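Long-range contact in protein-arginine-phosphatase (Bacillus subtilis subsp. subtilis, PDB 4KK3), which removes phosphate from phosphoarginine residues of many proteins, counteracting the arginine kinase McsB: residues L105-L117 with T130-Q144. Sequence-based numbering, arbitrary orientation.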
# COMPACT_ATOMS: atom_id res chain seq x y z
N LEU A 105 -3.03 1.03 7.21
CA LEU A 105 -2.94 -0.41 7.05
C LEU A 105 -2.97 -1.11 8.41
O LEU A 105 -3.69 -2.09 8.60
CB LEU A 105 -1.68 -0.75 6.24
CG LEU A 105 -1.42 -2.24 6.01
CD1 LEU A 105 -2.58 -2.93 5.32
CD2 LEU A 105 -0.16 -2.37 5.17
N LYS A 106 -2.22 -0.58 9.38
CA LYS A 106 -2.19 -1.21 10.69
C LYS A 106 -3.55 -1.13 11.40
O LYS A 106 -4.01 -2.14 11.93
CB LYS A 106 -1.05 -0.68 11.56
CG LYS A 106 0.32 -1.15 11.04
CD LYS A 106 1.46 -0.74 11.95
CE LYS A 106 2.78 -1.35 11.44
NZ LYS A 106 3.94 -0.92 12.26
N GLU A 107 -4.18 0.04 11.38
CA GLU A 107 -5.54 0.22 11.93
C GLU A 107 -6.51 -0.84 11.43
O GLU A 107 -7.19 -1.52 12.21
CB GLU A 107 -6.13 1.55 11.43
CG GLU A 107 -6.10 2.72 12.34
CD GLU A 107 -6.92 3.87 11.79
OE1 GLU A 107 -6.97 4.06 10.54
OE2 GLU A 107 -7.52 4.58 12.60
N TYR A 108 -6.59 -0.95 10.11
CA TYR A 108 -7.59 -1.77 9.48
C TYR A 108 -7.38 -3.24 9.79
O TYR A 108 -8.32 -3.98 10.08
CB TYR A 108 -7.55 -1.53 7.97
CG TYR A 108 -8.75 -2.08 7.25
CD1 TYR A 108 -8.72 -3.33 6.65
CD2 TYR A 108 -9.93 -1.35 7.19
CE1 TYR A 108 -9.82 -3.83 5.99
CE2 TYR A 108 -11.04 -1.84 6.55
CZ TYR A 108 -10.98 -3.08 5.95
OH TYR A 108 -12.11 -3.55 5.31
N VAL A 109 -6.12 -3.67 9.75
CA VAL A 109 -5.80 -5.07 9.89
C VAL A 109 -5.73 -5.53 11.34
O VAL A 109 -6.24 -6.60 11.70
CB VAL A 109 -4.47 -5.38 9.16
CG1 VAL A 109 -4.05 -6.82 9.41
CG2 VAL A 109 -4.64 -5.10 7.68
N THR A 110 -5.12 -4.71 12.19
CA THR A 110 -4.80 -5.12 13.56
C THR A 110 -5.68 -4.44 14.60
O THR A 110 -5.70 -4.86 15.76
CB THR A 110 -3.34 -4.80 13.91
OG1 THR A 110 -3.23 -3.41 14.26
CG2 THR A 110 -2.43 -5.09 12.73
N GLY A 111 -6.38 -3.39 14.20
CA GLY A 111 -7.25 -2.67 15.11
C GLY A 111 -6.51 -1.65 15.96
O GLY A 111 -7.14 -0.86 16.67
N SER A 112 -5.19 -1.66 15.89
CA SER A 112 -4.39 -0.76 16.71
C SER A 112 -3.79 0.40 15.90
O SER A 112 -3.61 0.31 14.70
CB SER A 112 -3.27 -1.53 17.41
OG SER A 112 -2.39 -2.12 16.47
N HIS A 113 -3.52 1.49 16.60
CA HIS A 113 -2.84 2.65 16.05
C HIS A 113 -1.41 2.22 15.72
O HIS A 113 -0.76 1.56 16.52
CB HIS A 113 -2.82 3.77 17.10
CG HIS A 113 -2.77 5.15 16.53
ND1 HIS A 113 -3.87 5.97 16.47
CD2 HIS A 113 -1.74 5.87 16.02
CE1 HIS A 113 -3.53 7.13 15.94
NE2 HIS A 113 -2.24 7.10 15.66
N GLY A 114 -0.93 2.57 14.54
CA GLY A 114 0.44 2.25 14.18
C GLY A 114 0.76 2.69 12.78
O GLY A 114 -0.10 2.68 11.89
N ASP A 115 2.01 3.08 12.57
CA ASP A 115 2.45 3.53 11.26
C ASP A 115 3.41 2.50 10.65
O ASP A 115 4.13 1.82 11.38
CB ASP A 115 3.18 4.88 11.37
CG ASP A 115 2.25 6.02 11.74
OD1 ASP A 115 1.03 5.92 11.49
OD2 ASP A 115 2.73 7.04 12.29
N VAL A 116 3.39 2.39 9.33
CA VAL A 116 4.48 1.72 8.61
C VAL A 116 5.48 2.81 8.22
O VAL A 116 5.22 3.60 7.31
CB VAL A 116 3.99 1.01 7.34
CG1 VAL A 116 5.18 0.41 6.57
CG2 VAL A 116 2.99 -0.09 7.70
N LEU A 117 6.60 2.86 8.92
CA LEU A 117 7.55 3.97 8.77
C LEU A 117 8.30 3.97 7.43
O LEU A 117 8.58 2.91 6.85
CB LEU A 117 8.54 4.00 9.93
CG LEU A 117 7.92 4.12 11.32
CD1 LEU A 117 9.00 4.12 12.39
CD2 LEU A 117 7.10 5.40 11.38
N THR A 130 10.98 -3.53 6.35
CA THR A 130 9.72 -2.98 5.88
C THR A 130 8.94 -4.02 5.07
O THR A 130 7.74 -4.23 5.27
CB THR A 130 9.95 -1.74 5.01
OG1 THR A 130 10.59 -0.74 5.80
CG2 THR A 130 8.62 -1.20 4.49
N ARG A 131 9.65 -4.69 4.17
CA ARG A 131 9.04 -5.76 3.39
C ARG A 131 8.38 -6.80 4.30
O ARG A 131 7.23 -7.19 4.07
CB ARG A 131 10.09 -6.43 2.50
CG ARG A 131 9.54 -7.62 1.72
CD ARG A 131 10.68 -8.51 1.22
NE ARG A 131 11.33 -9.23 2.32
CZ ARG A 131 12.57 -9.71 2.29
NH1 ARG A 131 13.35 -9.54 1.22
NH2 ARG A 131 13.04 -10.34 3.35
N ASP A 132 9.11 -7.26 5.31
CA ASP A 132 8.61 -8.30 6.21
C ASP A 132 7.42 -7.81 7.03
O ASP A 132 6.48 -8.56 7.28
CB ASP A 132 9.72 -8.80 7.14
CG ASP A 132 10.77 -9.62 6.40
OD1 ASP A 132 10.51 -9.99 5.23
OD2 ASP A 132 11.84 -9.90 6.98
N GLU A 133 7.50 -6.55 7.46
CA GLU A 133 6.42 -5.92 8.19
C GLU A 133 5.15 -5.89 7.34
O GLU A 133 4.07 -6.25 7.80
CB GLU A 133 6.87 -4.49 8.56
CG GLU A 133 5.82 -3.61 9.21
CD GLU A 133 6.36 -2.22 9.49
OE1 GLU A 133 7.39 -1.84 8.89
OE2 GLU A 133 5.76 -1.49 10.30
N LEU A 134 5.31 -5.45 6.09
CA LEU A 134 4.21 -5.39 5.13
C LEU A 134 3.64 -6.78 4.85
O LEU A 134 2.42 -6.96 4.82
CB LEU A 134 4.68 -4.76 3.82
CG LEU A 134 4.83 -3.24 3.90
CD1 LEU A 134 5.38 -2.67 2.61
CD2 LEU A 134 3.44 -2.64 4.23
N GLU A 135 4.53 -7.73 4.62
CA GLU A 135 4.09 -9.09 4.30
C GLU A 135 3.13 -9.64 5.36
O GLU A 135 2.06 -10.16 5.04
CB GLU A 135 5.30 -10.02 4.12
CG GLU A 135 4.95 -11.39 3.57
CD GLU A 135 6.19 -12.21 3.25
OE1 GLU A 135 7.31 -11.67 3.38
OE2 GLU A 135 6.05 -13.40 2.89
N GLU A 136 3.52 -9.51 6.63
CA GLU A 136 2.71 -10.02 7.73
C GLU A 136 1.34 -9.35 7.79
O GLU A 136 0.33 -10.00 8.03
CB GLU A 136 3.46 -9.85 9.06
CG GLU A 136 2.67 -10.31 10.27
CD GLU A 136 3.50 -10.34 11.54
OE1 GLU A 136 4.43 -11.17 11.62
OE2 GLU A 136 3.21 -9.55 12.45
N LEU A 137 1.32 -8.04 7.58
CA LEU A 137 0.05 -7.30 7.59
C LEU A 137 -0.84 -7.69 6.42
O LEU A 137 -2.07 -7.82 6.54
CB LEU A 137 0.34 -5.80 7.52
CG LEU A 137 0.90 -5.23 8.83
CD1 LEU A 137 1.55 -3.87 8.59
CD2 LEU A 137 -0.20 -5.14 9.86
N LEU A 138 -0.21 -7.90 5.27
CA LEU A 138 -0.94 -8.14 4.03
C LEU A 138 -1.48 -9.57 3.97
O LEU A 138 -2.53 -9.79 3.39
CB LEU A 138 -0.06 -7.83 2.82
CG LEU A 138 0.28 -6.33 2.75
CD1 LEU A 138 1.37 -6.09 1.71
CD2 LEU A 138 -0.93 -5.46 2.47
N ARG A 139 -0.76 -10.51 4.58
CA ARG A 139 -1.31 -11.86 4.74
C ARG A 139 -2.57 -11.85 5.60
O ARG A 139 -3.54 -12.54 5.27
CB ARG A 139 -0.27 -12.83 5.31
CG ARG A 139 0.84 -13.14 4.31
CD ARG A 139 1.71 -14.30 4.73
NE ARG A 139 2.78 -14.52 3.77
CZ ARG A 139 2.64 -15.17 2.61
NH1 ARG A 139 1.46 -15.67 2.27
NH2 ARG A 139 3.67 -15.31 1.80
N GLN A 140 -2.56 -11.06 6.67
CA GLN A 140 -3.75 -10.94 7.52
C GLN A 140 -4.88 -10.24 6.78
O GLN A 140 -6.03 -10.63 6.91
CB GLN A 140 -3.45 -10.16 8.80
CG GLN A 140 -2.32 -10.66 9.67
CD GLN A 140 -2.04 -9.70 10.82
OE1 GLN A 140 -2.87 -9.52 11.72
NE2 GLN A 140 -0.87 -9.06 10.79
N LEU A 141 -4.54 -9.19 6.02
CA LEU A 141 -5.53 -8.47 5.23
C LEU A 141 -6.28 -9.43 4.30
O LEU A 141 -7.50 -9.38 4.20
CB LEU A 141 -4.89 -7.33 4.42
CG LEU A 141 -5.81 -6.50 3.51
CD1 LEU A 141 -6.83 -5.72 4.34
CD2 LEU A 141 -5.01 -5.53 2.63
N ALA A 142 -5.53 -10.29 3.62
CA ALA A 142 -6.11 -11.26 2.73
C ALA A 142 -7.15 -12.13 3.44
O ALA A 142 -8.27 -12.28 2.96
CB ALA A 142 -5.03 -12.11 2.12
N LYS A 143 -6.78 -12.66 4.60
CA LYS A 143 -7.68 -13.50 5.38
C LYS A 143 -8.92 -12.71 5.80
O LYS A 143 -10.02 -13.25 5.83
CB LYS A 143 -6.98 -14.08 6.61
CG LYS A 143 -5.69 -14.85 6.33
CD LYS A 143 -5.92 -16.12 5.54
CE LYS A 143 -4.64 -16.95 5.47
NZ LYS A 143 -4.74 -18.11 4.53
N GLN A 144 -8.73 -11.44 6.13
CA GLN A 144 -9.84 -10.61 6.56
C GLN A 144 -10.78 -10.29 5.41
O GLN A 144 -12.00 -10.31 5.58
CB GLN A 144 -9.34 -9.31 7.20
CG GLN A 144 -8.78 -9.50 8.58
CD GLN A 144 -8.06 -8.26 9.06
OE1 GLN A 144 -7.99 -7.26 8.35
NE2 GLN A 144 -7.53 -8.32 10.28
O HOH W 1 7.08 0.71 10.85
O HOH W 2 8.73 0.25 7.59
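Val-109 and Leu-137 interlock as knobs in holes where helix 105-110 packs on residues 130-144 of helix 124-145, the axes of these two segments 46° apart. Val-109 drops among Leu-137, Gln-140, Leu-141 and Gln-144, its CG1 pressed to within 3.4 Å of Gln-140 CB. Leu-137 returns the fit among Leu-105, Lys-106, Val-109 and Thr-110, spreading its two methyls: CD1 lies against the Lys-106 chain and Val-116 CG2, and CD2 meets Thr-110 CG2 at 3.6 Å. Beside this pair, the side chains of Leu-105 and Leu-134 cross at about a right angle, CD2 meeting CD2 at 3.7 Å, while Leu-141 CD1 touches the Tyr-108 ring; strand 79-82 backs this side through Leu-81.

Two polar links finish the ends. At the C-terminal end of helix 105-110, Gln-144 NE2 gives a short bond of 2.6 Å to Val-109 O, landing on a lone pair in the carbonyl plane. At the other end Lys-106, extended beyond CG, carries NZ to a salt bridge with Glu-133 OE2 (2.7 Å), met nearly head-on, and to Asp-115 O (2.9 Å), which it approaches from above the carbonyl plane. A methionine in place of Lys-106 would probably leave the Glu-133 carboxylate without its positive mate and the Asp-115 carbonyl without this donor.

Water is the third element: one molecule joins Glu-133 OE2, Asp-115 O and Leu-117 N, another Glu-133 OE1, Thr-130 OG1 and Leu-117 O. Val-116 O also accepts from Arg-13, so this charged, hydrated end probably steadies the backbone leading into the catalytic Asp-118.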